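SM80.1 Vicilin (Solanum melongena, PDB 5VF5) probably serves as a seed storage protein of the 7S vicilin family, built from two cupin domains, and binds copper in this crystal form. Local coordinates at residues P34-T37 and L42-G45; N359-I364 and L371-P376. All blocks are in the same frame, centred on the assembly; numbering follows the deposited sequence.

Contact 1 (P34-T37 and L42-G45); sequences PKFT and LLRG
This is a small apolar contact inside one connecting loop of a bicupin, the two-barrel fold of the vicilins, where the chain passes from strand 28-32 to strand 49-56 and turns back so that F36 and T37 lie against L43 and R44. It illustrates how a loop can be closed by van der Waals packing without a hydrogen bond across it: none joins 34-37 to 42-45, and the backbones come together at T37 and L43, whose CA atoms are 5.5 Å apart. L43 has the largest share of the contact. Its CB sits 3.8 Å from CB of F36, and its CD1 methyl reaches the backbone, 3.4 Å from O of F36, a van der Waals approach of a methyl to a carbonyl oxygen. With CG opposite its own carbonyl carbon (chi1 -62°) and the chain extended beyond (chi2 -176°), the leucine carries CD1 to that oxygen and to within 3.9 Å of CB of F36. The ring of F36 leads off from the contact into the protein, where it packs edge-to-face with F14 and touches I46. V320, on strand 318-321 in the second cupin half of the chain, touches both F36 and L43, so the loop closure is also a point where the two halves meet. Towards the surface the partners change. The CB of R44, on a 3-10 turn that includes 42-45, sets off away from 34-37, and the methyl of T37 rests on the backbone of that residue. A chi1 of 49° places OG1 between the backbone N and the carbonyl carbon of T37 and leaves the methyl for the turn: CG2 of T37 lies 3.6 Å from CA of R44 and 3.7 Å from its N.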
# COMPACT_ATOMS: atom_id res chain seq x y z
N PRO A 34 7.07 5.75 -9.50
CA PRO A 34 8.33 6.46 -9.34
C PRO A 34 8.59 6.95 -7.92
O PRO A 34 7.65 7.04 -7.12
CB PRO A 34 8.21 7.62 -10.32
CG PRO A 34 7.23 7.14 -11.34
CD PRO A 34 6.22 6.34 -10.54
N LYS A 35 9.81 7.36 -7.64
CA LYS A 35 10.08 8.03 -6.39
C LYS A 35 9.10 9.17 -6.17
O LYS A 35 8.74 9.87 -7.13
CB LYS A 35 11.48 8.63 -6.38
CG LYS A 35 12.56 7.60 -6.16
CD LYS A 35 13.94 8.25 -6.04
CE LYS A 35 14.01 9.28 -4.91
NZ LYS A 35 15.39 9.79 -4.68
N PHE A 36 8.68 9.39 -4.94
CA PHE A 36 7.65 10.41 -4.71
C PHE A 36 8.10 11.84 -5.02
O PHE A 36 7.27 12.71 -5.31
CB PHE A 36 7.17 10.31 -3.28
CG PHE A 36 6.35 9.10 -3.03
CD1 PHE A 36 5.07 8.97 -3.62
CD2 PHE A 36 6.77 8.10 -2.20
CE1 PHE A 36 4.30 7.88 -3.35
CE2 PHE A 36 5.99 6.98 -1.97
CZ PHE A 36 4.74 6.89 -2.53
N THR A 37 9.39 12.04 -4.96
CA THR A 37 10.02 13.32 -5.31
C THR A 37 10.22 13.54 -6.80
O THR A 37 10.73 14.62 -7.17
CB THR A 37 11.36 13.42 -4.58
OG1 THR A 37 12.09 12.20 -4.80
CG2 THR A 37 11.14 13.61 -3.06
N LEU A 42 7.64 18.57 -2.40
CA LEU A 42 6.72 18.54 -1.25
C LEU A 42 6.69 17.16 -0.62
O LEU A 42 6.29 17.03 0.55
CB LEU A 42 5.29 18.90 -1.66
CG LEU A 42 5.12 20.36 -2.08
CD1 LEU A 42 3.79 20.50 -2.76
CD2 LEU A 42 5.18 21.27 -0.87
N LEU A 43 7.06 16.14 -1.39
CA LEU A 43 7.10 14.76 -0.91
C LEU A 43 8.47 14.27 -0.44
O LEU A 43 8.64 13.07 -0.18
CB LEU A 43 6.52 13.86 -2.00
CG LEU A 43 5.06 14.19 -2.31
CD1 LEU A 43 4.51 13.22 -3.32
CD2 LEU A 43 4.15 14.16 -1.09
N ARG A 44 9.41 15.19 -0.21
CA ARG A 44 10.74 14.83 0.29
C ARG A 44 10.75 14.04 1.63
O ARG A 44 11.63 13.24 1.97
CB ARG A 44 11.62 16.06 0.46
CG ARG A 44 12.66 16.34 -0.60
CD ARG A 44 13.52 17.55 -0.19
NE ARG A 44 14.59 17.18 0.73
CZ ARG A 44 15.21 18.00 1.60
NH1 ARG A 44 14.86 19.27 1.73
NH2 ARG A 44 16.16 17.50 2.39
N GLY A 45 9.71 14.33 2.42
CA GLY A 45 9.55 13.66 3.73
C GLY A 45 9.29 12.17 3.66
O GLY A 45 9.43 11.47 4.66

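Contact 2 (N359-I364 and L371-P376); sequences NIWRNI and LSFNMP
W361 lays the six-membered part of its indole against the ring of F373, bridging a 3-10 turn, 360-362, and the last turn of helix 366-373 in the helical extension that follows strand 351-353, in the second cupin half of the chain. The pair meets obliquely, with centroids 5.2 Å apart and planes inclined at 47°. The two side chains approach from opposite directions. In W361, CG lies opposite the carbonyl carbon (chi1 -67°), which turns the indole toward the end of the helix. CE2 of F373 comes over one face of the indole, 3.6 Å from CH2 of W361, and CZ of F373 lies equally near CH2 and CZ2. I364 brings its CD1 over a face of the indole from within the same segment. F384 of the neighbouring helix 377-385 also meets the tryptophan, while V380 of that helix touches F373. S372 comes to the rim of the indole, its OG near the ring plane and 3.9 Å from CZ3 of W361; that hydroxyl is hydrogen-bonded to the carbonyl oxygen of A368 one turn back, and it meets the indole at van der Waals distance. The backbone of the turn is tied by K369, whose NZ bonds to the carbonyl oxygens of W361 and I364. N359 opens the turn as an Asx turn, its ND2 held by the carbonyl oxygen of G356, and its OD1 accepts the backbone N-H of W361 at 2.9 Å from N, the donor standing 61° out of the amide's carbonyl plane.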
# COMPACT_ATOMS: atom_id res chain seq x y z
N ASN A 359 -15.92 14.71 17.15
CA ASN A 359 -15.00 15.55 16.40
C ASN A 359 -14.21 16.42 17.34
O ASN A 359 -14.54 16.50 18.52
CB ASN A 359 -15.74 16.34 15.33
CG ASN A 359 -16.39 17.58 15.85
OD1 ASN A 359 -15.83 18.64 15.75
ND2 ASN A 359 -17.56 17.47 16.37
N ILE A 360 -13.19 17.13 16.85
CA ILE A 360 -12.35 17.91 17.73
C ILE A 360 -13.10 19.00 18.49
O ILE A 360 -12.71 19.34 19.61
CB ILE A 360 -11.14 18.49 17.03
CG1 ILE A 360 -11.53 19.42 15.89
CG2 ILE A 360 -10.23 17.33 16.57
CD1 ILE A 360 -10.39 20.21 15.31
N TRP A 361 -14.17 19.54 17.90
CA TRP A 361 -14.89 20.64 18.53
C TRP A 361 -15.64 20.20 19.78
O TRP A 361 -15.98 21.04 20.64
CB TRP A 361 -15.80 21.35 17.55
CG TRP A 361 -15.04 22.06 16.49
CD1 TRP A 361 -14.74 21.60 15.24
CD2 TRP A 361 -14.48 23.36 16.56
NE1 TRP A 361 -14.04 22.51 14.54
CE2 TRP A 361 -13.85 23.61 15.32
CE3 TRP A 361 -14.43 24.34 17.55
CZ2 TRP A 361 -13.20 24.80 15.06
CZ3 TRP A 361 -13.78 25.52 17.26
CH2 TRP A 361 -13.15 25.73 16.05
N ARG A 362 -15.84 18.90 19.93
CA ARG A 362 -16.40 18.35 21.19
C ARG A 362 -15.54 18.73 22.39
O ARG A 362 -16.04 18.78 23.53
CB ARG A 362 -16.52 16.80 21.18
CG ARG A 362 -17.60 16.24 20.28
CD ARG A 362 -19.02 16.56 20.78
NE ARG A 362 -19.37 15.89 22.04
CZ ARG A 362 -19.85 14.66 22.13
NH1 ARG A 362 -20.06 13.93 21.04
NH2 ARG A 362 -20.15 14.16 23.33
N ASN A 363 -14.25 18.94 22.13
CA ASN A 363 -13.24 19.21 23.16
C ASN A 363 -12.77 20.65 23.17
O ASN A 363 -11.69 20.95 23.72
CB ASN A 363 -12.12 18.21 22.98
CG ASN A 363 -12.59 16.81 23.26
OD1 ASN A 363 -13.27 16.59 24.26
ND2 ASN A 363 -12.36 15.88 22.33
N ILE A 364 -13.61 21.54 22.62
CA ILE A 364 -13.36 22.98 22.62
C ILE A 364 -14.55 23.62 23.34
O ILE A 364 -15.69 23.31 23.03
CB ILE A 364 -13.15 23.52 21.19
CG1 ILE A 364 -11.87 22.87 20.63
CG2 ILE A 364 -13.06 25.04 21.20
CD1 ILE A 364 -11.51 23.22 19.22
N LEU A 371 -15.54 32.91 20.18
CA LEU A 371 -14.41 33.74 19.71
C LEU A 371 -13.88 33.28 18.35
O LEU A 371 -13.46 34.09 17.53
CB LEU A 371 -13.29 33.77 20.72
CG LEU A 371 -13.57 34.61 21.95
CD1 LEU A 371 -12.66 34.25 23.09
CD2 LEU A 371 -13.37 36.07 21.65
N SER A 372 -13.93 31.98 18.11
CA SER A 372 -13.44 31.39 16.87
C SER A 372 -14.17 31.91 15.66
O SER A 372 -13.55 32.23 14.63
CB SER A 372 -13.61 29.88 16.88
OG SER A 372 -12.67 29.25 17.78
N PHE A 373 -15.51 32.01 15.78
CA PHE A 373 -16.35 32.31 14.62
C PHE A 373 -17.12 33.61 14.70
O PHE A 373 -17.89 33.89 13.80
CB PHE A 373 -17.29 31.13 14.35
CG PHE A 373 -16.57 29.85 14.07
CD1 PHE A 373 -15.78 29.70 12.94
CD2 PHE A 373 -16.60 28.82 14.98
CE1 PHE A 373 -15.09 28.54 12.71
CE2 PHE A 373 -15.92 27.65 14.74
CZ PHE A 373 -15.14 27.52 13.63
N ASN A 374 -16.87 34.41 15.73
CA ASN A 374 -17.52 35.71 15.89
C ASN A 374 -19.04 35.55 15.78
O ASN A 374 -19.70 36.28 15.05
CB ASN A 374 -17.01 36.73 14.86
CG ASN A 374 -17.50 38.14 15.15
OD1 ASN A 374 -17.82 38.48 16.29
ND2 ASN A 374 -17.57 38.96 14.10
N MET A 375 -19.56 34.56 16.52
CA MET A 375 -20.99 34.38 16.63
C MET A 375 -21.30 33.73 17.95
O MET A 375 -20.42 33.15 18.57
CB MET A 375 -21.60 33.60 15.45
CG MET A 375 -20.78 32.49 14.89
SD MET A 375 -21.63 31.82 13.44
CE MET A 375 -22.93 30.87 14.23
N PRO A 376 -22.56 33.85 18.41
CA PRO A 376 -22.85 33.37 19.74
C PRO A 376 -22.48 31.89 19.91
O PRO A 376 -22.80 31.07 19.08
CB PRO A 376 -24.36 33.63 19.87
CG PRO A 376 -24.61 34.79 18.95
CD PRO A 376 -23.70 34.55 17.79

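In the fold
The two contacts make a comparison between a partly buried loop and the surface of one bicupin chain. Contact 1 has its centre about 16 Å from the chain centre and folds a single loop on itself; contact 2 is a surface contact whose centre is about 36 Å from that of the chain, and joins a turn to a helix. Both rely on van der Waals packing without a hydrogen bond across the segments, yet the means differ: aliphatic groups against each other and against backbone near a strand in contact 1, an inclined aromatic pair beside a second helix in contact 2. They follow in series along the chain, their nearest atoms about 22 Å apart.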